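Local coordinates for periplasmic binding protein (Thermotoga lettingae TMO, PDB 4RY8), which binds 5-methylthioribose between its two lobes and probably serves as the solute-binding component of a sugar transporter, at residues A41-V46 / V258-V263; E273-Y278 / N313-E318. One frame throughout, in Å; residues are numbered along the deposited sequence.

Interaction 1: A41-V46 / V258-V263; sequences ARELGV and VGRLAV
Val-263 lays its CG1 methyl over the backbone of Ala-41, 3.8 Å from Ala-41 N, and on the same methyl Leu-44 CD1 settles at 4.1 Å. CG1 gets there because it stands anti to the backbone N of Val-263 (chi1 166°), reaching across to helix 28-44. A methyl is all that Ala-41 presents, which lets the two helices come near: its CA lies 6.5 Å from that of Val-263. Leu-44, in the last turn of helix 28-44, runs past the valine in the opposite direction and also packs on Leu-320 of the C-terminal helix 318-326.

Beside this apolar patch, Glu-43 and Arg-260 form a two-pronged, end-on salt bridge. Arg-260 NH2 meets Glu-43 OE1 at 2.6 Å, nearly straight, on its syn side; NH1 reaches Glu-43 OE2 at 2.8 Å from above the carboxylate plane. The two planes are turned 46° apart, so the pairing is twisted rather than coplanar. Arg-260 NH1 also bonds to Ser-39 OG, which helps fix the guanidinium. With Glu-43 cut back to an alanine, both acceptors vanish, and the guanidinium would probably be left without its counter-charge and freer to turn. Within the N-terminal lobe of this sugar-binding protein, the buried methyls ask only for close fit, whereas the salt bridge at the more accessible border adds a directional tie between helices 28-44 and 255-270, distant in sequence.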
ATOM      1  N   ALA C  41     -21.149 -22.245  -5.023  1.00 35.58           N
ATOM      2  CA  ALA C  41     -21.322 -23.621  -5.511  1.00 33.19           C
ATOM      3  C   ALA C  41     -22.788 -23.853  -5.862  1.00 35.92           C
ATOM      4  O   ALA C  41     -23.094 -24.432  -6.898  1.00 39.61           O
ATOM      5  CB  ALA C  41     -20.845 -24.630  -4.480  1.00 34.80           C
ATOM      6  N   ARG C  42     -23.693 -23.382  -5.005  1.00 37.64           N
ATOM      7  CA  ARG C  42     -25.143 -23.473  -5.292  1.00 39.18           C
ATOM      8  C   ARG C  42     -25.479 -22.866  -6.643  1.00 38.72           C
ATOM      9  O   ARG C  42     -26.299 -23.409  -7.401  1.00 40.51           O
ATOM     10  CB  ARG C  42     -25.970 -22.742  -4.227  1.00 54.61           C
ATOM     11  CG  ARG C  42     -27.260 -23.438  -3.790  1.00 69.25           C
ATOM     12  CD  ARG C  42     -27.174 -23.797  -2.312  1.00 90.20           C
ATOM     13  NE  ARG C  42     -26.943 -22.586  -1.523  1.00 79.36           N
ATOM     14  CZ  ARG C  42     -26.263 -22.516  -0.376  1.00 51.35           C
ATOM     15  NH1 ARG C  42     -25.721 -23.597   0.183  1.00 64.55           N
ATOM     16  NH2 ARG C  42     -26.119 -21.338   0.212  1.00 39.85           N
ATOM     17  N   GLU C  43     -24.874 -21.719  -6.922  1.00 36.74           N
ATOM     18  CA  GLU C  43     -25.127 -20.988  -8.149  1.00 42.36           C
ATOM     19  C   GLU C  43     -24.617 -21.652  -9.428  1.00 44.34           C
ATOM     20  O   GLU C  43     -25.250 -21.520 -10.485  1.00 41.30           O
ATOM     21  CB  GLU C  43     -24.614 -19.553  -8.015  1.00 55.46           C
ATOM     22  CG  GLU C  43     -25.614 -18.639  -7.302  1.00 51.27           C
ATOM     23  CD  GLU C  43     -25.005 -17.307  -6.910  1.00 80.98           C
ATOM     24  OE1 GLU C  43     -24.189 -16.773  -7.706  1.00 46.71           O
ATOM     25  OE2 GLU C  43     -25.321 -16.806  -5.798  1.00 47.41           O
ATOM     26  N   LEU C  44     -23.507 -22.383  -9.350  1.00 42.69           N
ATOM     27  CA  LEU C  44     -22.964 -23.071 -10.534  1.00 41.36           C
ATOM     28  C   LEU C  44     -23.644 -24.418 -10.732  1.00 47.48           C
ATOM     29  O   LEU C  44     -23.632 -24.978 -11.844  1.00 40.31           O
ATOM     30  CB  LEU C  44     -21.457 -23.275 -10.410  1.00 36.74           C
ATOM     31  CG  LEU C  44     -20.700 -21.983 -10.147  1.00 37.28           C
ATOM     32  CD1 LEU C  44     -19.275 -22.310  -9.727  1.00 35.41           C
ATOM     33  CD2 LEU C  44     -20.729 -21.034 -11.333  1.00 46.64           C
ATOM     34  N   GLY C  45     -24.252 -24.922  -9.659  1.00 48.48           N
ATOM     35  CA  GLY C  45     -24.855 -26.242  -9.659  1.00 53.82           C
ATOM     36  C   GLY C  45     -23.811 -27.308  -9.400  1.00 39.97           C
ATOM     37  O   GLY C  45     -24.073 -28.486  -9.609  1.00 42.33           O
ATOM     38  N   VAL C  46     -22.622 -26.905  -8.964  1.00 43.15           N
ATOM     39  CA  VAL C  46     -21.547 -27.874  -8.686  1.00 44.99           C
ATOM     40  C   VAL C  46     -21.602 -28.375  -7.259  1.00 40.72           C
ATOM     41  O   VAL C  46     -22.240 -27.771  -6.393  1.00 39.42           O
ATOM     42  CB  VAL C  46     -20.100 -27.312  -8.927  1.00 37.62           C
ATOM     43  CG1 VAL C  46     -19.907 -26.886 -10.370  1.00 37.85           C
ATOM     44  CG2 VAL C  46     -19.751 -26.195  -7.942  1.00 42.76           C
ATOM     45  N   VAL C 258     -15.024 -13.186  -0.870  1.00 25.44           N
ATOM     46  CA  VAL C 258     -13.739 -13.858  -1.062  1.00 24.72           C
ATOM     47  C   VAL C 258     -14.041 -15.343  -1.253  1.00 22.81           C
ATOM     48  O   VAL C 258     -13.433 -16.013  -2.093  1.00 27.64           O
ATOM     49  CB  VAL C 258     -12.763 -13.626   0.092  1.00 31.40           C
ATOM     50  CG1 VAL C 258     -11.519 -14.496  -0.081  1.00 33.81           C
ATOM     51  CG2 VAL C 258     -12.379 -12.160   0.169  1.00 40.31           C
ATOM     52  N   GLY C 259     -14.982 -15.861  -0.475  1.00 24.37           N
ATOM     53  CA  GLY C 259     -15.343 -17.264  -0.551  1.00 35.33           C
ATOM     54  C   GLY C 259     -16.023 -17.646  -1.849  1.00 32.08           C
ATOM     55  O   GLY C 259     -15.709 -18.672  -2.413  1.00 28.95           O
ATOM     56  N   ARG C 260     -16.980 -16.839  -2.304  1.00 26.01           N
ATOM     57  CA  ARG C 260     -17.505 -16.992  -3.638  1.00 26.11           C
ATOM     58  C   ARG C 260     -16.398 -17.016  -4.676  1.00 27.67           C
ATOM     59  O   ARG C 260     -16.339 -17.932  -5.489  1.00 31.98           O
ATOM     60  CB  ARG C 260     -18.539 -15.889  -3.955  1.00 35.90           C
ATOM     61  CG  ARG C 260     -19.839 -16.059  -3.177  1.00 40.58           C
ATOM     62  CD  ARG C 260     -20.770 -14.870  -3.298  1.00 29.68           C
ATOM     63  NE  ARG C 260     -21.222 -14.704  -4.662  1.00 31.42           N
ATOM     64  CZ  ARG C 260     -22.209 -15.384  -5.234  1.00 35.45           C
ATOM     65  NH1 ARG C 260     -22.893 -16.311  -4.562  1.00 42.58           N
ATOM     66  NH2 ARG C 260     -22.532 -15.119  -6.502  1.00 48.62           N
ATOM     67  N   LEU C 261     -15.498 -16.036  -4.637  1.00 25.89           N
ATOM     68  CA  LEU C 261     -14.384 -15.976  -5.574  1.00 29.63           C
ATOM     69  C   LEU C 261     -13.585 -17.306  -5.621  1.00 26.83           C
ATOM     70  O   LEU C 261     -13.190 -17.796  -6.691  1.00 25.47           O
ATOM     71  CB  LEU C 261     -13.440 -14.800  -5.225  1.00 24.76           C
ATOM     72  CG  LEU C 261     -12.111 -14.769  -5.998  1.00 25.97           C
ATOM     73  CD1 LEU C 261     -12.340 -14.773  -7.507  1.00 34.03           C
ATOM     74  CD2 LEU C 261     -11.257 -13.565  -5.612  1.00 23.28           C
ATOM     75  N   ALA C 262     -13.340 -17.871  -4.457  1.00 24.00           N
ATOM     76  CA  ALA C 262     -12.506 -19.075  -4.407  1.00 25.19           C
ATOM     77  C   ALA C 262     -13.162 -20.217  -5.151  1.00 30.85           C
ATOM     78  O   ALA C 262     -12.475 -20.967  -5.834  1.00 24.57           O
ATOM     79  CB  ALA C 262     -12.189 -19.471  -2.961  1.00 30.00           C
ATOM     80  N   VAL C 263     -14.497 -20.319  -5.061  1.00 25.96           N
ATOM     81  CA  VAL C 263     -15.199 -21.391  -5.742  1.00 32.84           C
ATOM     82  C   VAL C 263     -15.226 -21.128  -7.236  1.00 31.45           C
ATOM     83  O   VAL C 263     -14.998 -22.059  -8.027  1.00 26.85           O
ATOM     84  CB  VAL C 263     -16.609 -21.608  -5.165  1.00 29.11           C
ATOM     85  CG1 VAL C 263     -17.479 -22.480  -6.072  1.00 36.95           C
ATOM     86  CG2 VAL C 263     -16.469 -22.212  -3.775  1.00 29.53           C
TER

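Interaction 2: E273-Y278 / N313-E318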
ATOM      1  N   GLU C 273     -10.083 -22.776 -18.188  1.00 35.35           N
ATOM      2  CA  GLU C 273      -9.664 -21.387 -18.218  1.00 38.26           C
ATOM      3  C   GLU C 273      -8.301 -21.176 -17.537  1.00 46.51           C
ATOM      4  O   GLU C 273      -8.016 -21.767 -16.495  1.00 42.90           O
ATOM      5  CB  GLU C 273     -10.701 -20.503 -17.527  1.00 37.79           C
ATOM      6  CG  GLU C 273     -12.047 -20.469 -18.199  1.00 48.08           C
ATOM      7  CD  GLU C 273     -12.071 -19.652 -19.492  1.00 47.26           C
ATOM      8  OE1 GLU C 273     -11.169 -18.820 -19.738  1.00 46.93           O
ATOM      9  OE2 GLU C 273     -13.017 -19.846 -20.268  1.00 51.63           O
ATOM     10  N   LYS C 274      -7.472 -20.336 -18.154  1.00 55.21           N
ATOM     11  CA  LYS C 274      -6.215 -19.892 -17.567  1.00 42.82           C
ATOM     12  C   LYS C 274      -6.526 -18.639 -16.756  1.00 36.41           C
ATOM     13  O   LYS C 274      -7.121 -17.687 -17.273  1.00 35.59           O
ATOM     14  CB  LYS C 274      -5.163 -19.599 -18.653  1.00 61.97           C
ATOM     15  N   LEU C 275      -6.142 -18.673 -15.486  1.00 33.02           N
ATOM     16  CA  LEU C 275      -6.402 -17.599 -14.554  1.00 31.31           C
ATOM     17  C   LEU C 275      -5.144 -16.816 -14.287  1.00 28.04           C
ATOM     18  O   LEU C 275      -4.034 -17.351 -14.406  1.00 28.38           O
ATOM     19  CB  LEU C 275      -6.967 -18.146 -13.229  1.00 29.11           C
ATOM     20  CG  LEU C 275      -8.503 -18.028 -12.992  1.00 34.10           C
ATOM     21  CD1 LEU C 275      -9.314 -18.206 -14.268  1.00 35.43           C
ATOM     22  CD2 LEU C 275      -8.994 -18.986 -11.906  1.00 28.39           C
ATOM     23  N   PRO C 276      -5.308 -15.552 -13.894  1.00 28.79           N
ATOM     24  CA  PRO C 276      -4.150 -14.836 -13.405  1.00 35.77           C
ATOM     25  C   PRO C 276      -3.470 -15.603 -12.235  1.00 29.43           C
ATOM     26  O   PRO C 276      -4.114 -16.368 -11.517  1.00 24.65           O
ATOM     27  CB  PRO C 276      -4.738 -13.500 -12.929  1.00 34.50           C
ATOM     28  CG  PRO C 276      -6.019 -13.324 -13.721  1.00 40.08           C
ATOM     29  CD  PRO C 276      -6.511 -14.696 -14.039  1.00 31.48           C
ATOM     30  N   LYS C 277      -2.171 -15.449 -12.097  1.00 25.61           N
ATOM     31  CA  LYS C 277      -1.449 -16.073 -11.007  1.00 22.54           C
ATOM     32  C   LYS C 277      -1.855 -15.470  -9.666  1.00 24.44           C
ATOM     33  O   LYS C 277      -1.908 -16.180  -8.659  1.00 22.23           O
ATOM     34  CB  LYS C 277       0.045 -15.935 -11.254  1.00 24.01           C
ATOM     35  CG  LYS C 277       0.977 -16.436 -10.144  1.00 22.89           C
ATOM     36  CD  LYS C 277       0.768 -17.854  -9.681  1.00 25.47           C
ATOM     37  CE  LYS C 277       1.374 -17.992  -8.278  1.00 27.31           C
ATOM     38  NZ  LYS C 277       1.438 -19.385  -7.780  1.00 26.14           N
ATOM     39  N   TYR C 278      -2.124 -14.157  -9.630  1.00 22.42           N
ATOM     40  CA  TYR C 278      -2.494 -13.473  -8.389  1.00 21.24           C
ATOM     41  C   TYR C 278      -3.886 -12.862  -8.521  1.00 27.03           C
ATOM     42  O   TYR C 278      -4.134 -12.140  -9.452  1.00 25.68           O
ATOM     43  CB  TYR C 278      -1.456 -12.433  -8.001  1.00 20.11           C
ATOM     44  CG  TYR C 278      -0.083 -13.096  -7.772  1.00 21.08           C
ATOM     45  CD1 TYR C 278       0.165 -13.870  -6.655  1.00 22.93           C
ATOM     46  CD2 TYR C 278       0.919 -12.952  -8.682  1.00 20.46           C
ATOM     47  CE1 TYR C 278       1.409 -14.515  -6.477  1.00 20.47           C
ATOM     48  CE2 TYR C 278       2.153 -13.557  -8.511  1.00 21.57           C
ATOM     49  CZ  TYR C 278       2.380 -14.350  -7.414  1.00 21.21           C
ATOM     50  OH  TYR C 278       3.624 -14.952  -7.267  1.00 24.39           O
ATOM     51  N   ASN C 313     -15.770  -8.179  -9.282  1.00 43.38           N
ATOM     52  CA  ASN C 313     -15.954  -8.696 -10.628  1.00 49.55           C
ATOM     53  C   ASN C 313     -14.784  -9.513 -11.192  1.00 51.06           C
ATOM     54  O   ASN C 313     -14.552  -9.480 -12.397  1.00 56.39           O
ATOM     55  CB  ASN C 313     -16.284  -7.545 -11.585  1.00 64.02           C
ATOM     56  N   LEU C 314     -14.059 -10.243 -10.333  1.00 43.54           N
ATOM     57  CA  LEU C 314     -12.974 -11.112 -10.775  1.00 31.45           C
ATOM     58  C   LEU C 314     -13.455 -12.498 -11.218  1.00 29.13           C
ATOM     59  O   LEU C 314     -14.300 -13.090 -10.575  1.00 35.39           O
ATOM     60  CB  LEU C 314     -11.977 -11.332  -9.625  1.00 52.02           C
ATOM     61  CG  LEU C 314     -11.102 -10.156  -9.224  1.00 45.46           C
ATOM     62  CD1 LEU C 314     -10.470 -10.435  -7.872  1.00 36.05           C
ATOM     63  CD2 LEU C 314     -10.039  -9.903 -10.278  1.00 48.91           C
ATOM     64  N   VAL C 315     -12.874 -13.017 -12.297  1.00 29.98           N
ATOM     65  CA  VAL C 315     -13.094 -14.386 -12.769  1.00 31.49           C
ATOM     66  C   VAL C 315     -14.549 -14.701 -13.097  1.00 40.61           C
ATOM     67  O   VAL C 315     -15.179 -15.545 -12.451  1.00 32.45           O
ATOM     68  CB  VAL C 315     -12.547 -15.442 -11.783  1.00 29.29           C
ATOM     69  CG1 VAL C 315     -12.598 -16.823 -12.412  1.00 28.17           C
ATOM     70  CG2 VAL C 315     -11.109 -15.104 -11.416  1.00 33.13           C
ATOM     71  N   TRP C 316     -15.063 -14.033 -14.124  1.00 41.20           N
ATOM     72  CA  TRP C 316     -16.405 -14.278 -14.614  1.00 39.27           C
ATOM     73  C   TRP C 316     -16.378 -14.569 -16.124  1.00 50.79           C
ATOM     74  O   TRP C 316     -16.993 -13.829 -16.910  1.00 51.42           O
ATOM     75  CB  TRP C 316     -17.286 -13.049 -14.344  1.00 45.26           C
ATOM     76  CG  TRP C 316     -17.715 -12.853 -12.902  1.00 34.66           C
ATOM     77  CD1 TRP C 316     -17.195 -11.973 -12.006  1.00 45.04           C
ATOM     78  CD2 TRP C 316     -18.773 -13.531 -12.230  1.00 34.95           C
ATOM     79  NE1 TRP C 316     -17.844 -12.078 -10.802  1.00 41.83           N
ATOM     80  CE2 TRP C 316     -18.822 -13.027 -10.915  1.00 36.16           C
ATOM     81  CE3 TRP C 316     -19.678 -14.528 -12.608  1.00 39.34           C
ATOM     82  CZ2 TRP C 316     -19.743 -13.475  -9.978  1.00 39.54           C
ATOM     83  CZ3 TRP C 316     -20.597 -14.972 -11.679  1.00 51.02           C
ATOM     84  CH2 TRP C 316     -20.621 -14.447 -10.375  1.00 83.89           C
ATOM     85  N   PRO C 317     -15.688 -15.649 -16.545  1.00 37.35           N
ATOM     86  CA  PRO C 317     -15.698 -15.966 -17.978  1.00 41.62           C
ATOM     87  C   PRO C 317     -17.124 -16.054 -18.507  1.00 42.66           C
ATOM     88  O   PRO C 317     -18.061 -16.296 -17.740  1.00 42.33           O
ATOM     89  CB  PRO C 317     -14.989 -17.332 -18.070  1.00 53.14           C
ATOM     90  CG  PRO C 317     -14.651 -17.738 -16.672  1.00 50.79           C
ATOM     91  CD  PRO C 317     -14.789 -16.537 -15.782  1.00 42.64           C
ATOM     92  N   GLU C 318     -17.300 -15.859 -19.803  1.00 54.47           N
ATOM     93  CA  GLU C 318     -18.646 -15.735 -20.339  1.00 47.58           C
ATOM     94  C   GLU C 318     -19.507 -16.930 -19.990  1.00 51.04           C
ATOM     95  O   GLU C 318     -20.652 -16.777 -19.543  1.00 56.20           O
ATOM     96  CB  GLU C 318     -18.611 -15.564 -21.861  1.00 81.32           C
ATOM     97  CG  GLU C 318     -17.980 -14.269 -22.329  1.00 81.89           C
ATOM     98  CD  GLU C 318     -18.585 -13.054 -21.663  1.00 73.85           C
ATOM     99  OE1 GLU C 318     -17.836 -12.081 -21.449  1.00 80.15           O
ATOM    100  OE2 GLU C 318     -19.800 -13.076 -21.348  1.00 91.24           O
TER
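Two torsions bring Glu-273 against Pro-317: CG stands anti to the carbonyl carbon (chi1 -64°), and the chain then bends at chi2 (-74°), turning the carboxylate along the proline ring. The two side chains pass in opposite directions, with Glu-273 CG 4.1 Å from Pro-317 CG and OE2 3.9 Å from Pro-317 CB. These are van der Waals contacts, made by the flank of an acidic side chain whose polar end is engaged nearby. Glutamate suits the position, since its CG and CD lie along Pro-317 CG and CB while OE2 still reaches the indole of Trp-319, accepting a hydrogen bond from NE1. Pro-317 is at the N-cap of helix 318-326, where its lack of an N-H costs no helical hydrogen bond, and its ring offers an apolar surface to Glu-273.

The contact lies at the outer end of the lobe built on the parallel sheet that includes strands 17-22 and 278-280, one of the two Rossmann-like lobes of a periplasmic sugar-binding protein. Residues 273-278 lead from helix 255-270 into strand 278-280; residues 313-318 lead into the C-terminal helix.

Further along, Leu-275 CD1 touches Val-315 CG1 at 4.0 Å, the side chains crossing at about a right angle. Val-315 sends CG1 to the leucine by setting it anti to its own backbone N (chi1 -171°). Both residues also rest on Ala-268 of helix 255-270, whose small side chain allows the two loops to settle over the helix, and from the same helix Arg-264 NH2 hydrogen-bonds to Leu-314 O. At the far end of 273-278, Tyr-278 meets Phe-164 of the second subunit edge-to-face.

Overall arrangement
Helix 255-270 links the two contacts: interaction 1 uses residues 258-263 of the helix itself, whereas interaction 2 joins the loop that follows it to the loop before helix 318-326. Their centres are about 13 Å apart, and they meet where Leu-261 of the first packs on Leu-314 and Val-315 of the second. Interaction 1 is largely buried and pairs helix with helix, combining methyl packing with a charged pair. Interaction 2 lies nearer the surface, where no hydrogen bond or salt bridge joins its segments and van der Waals contact does the work. Helix 318-326 borders both, touching Leu-44 in one and beginning after Pro-317 in the other.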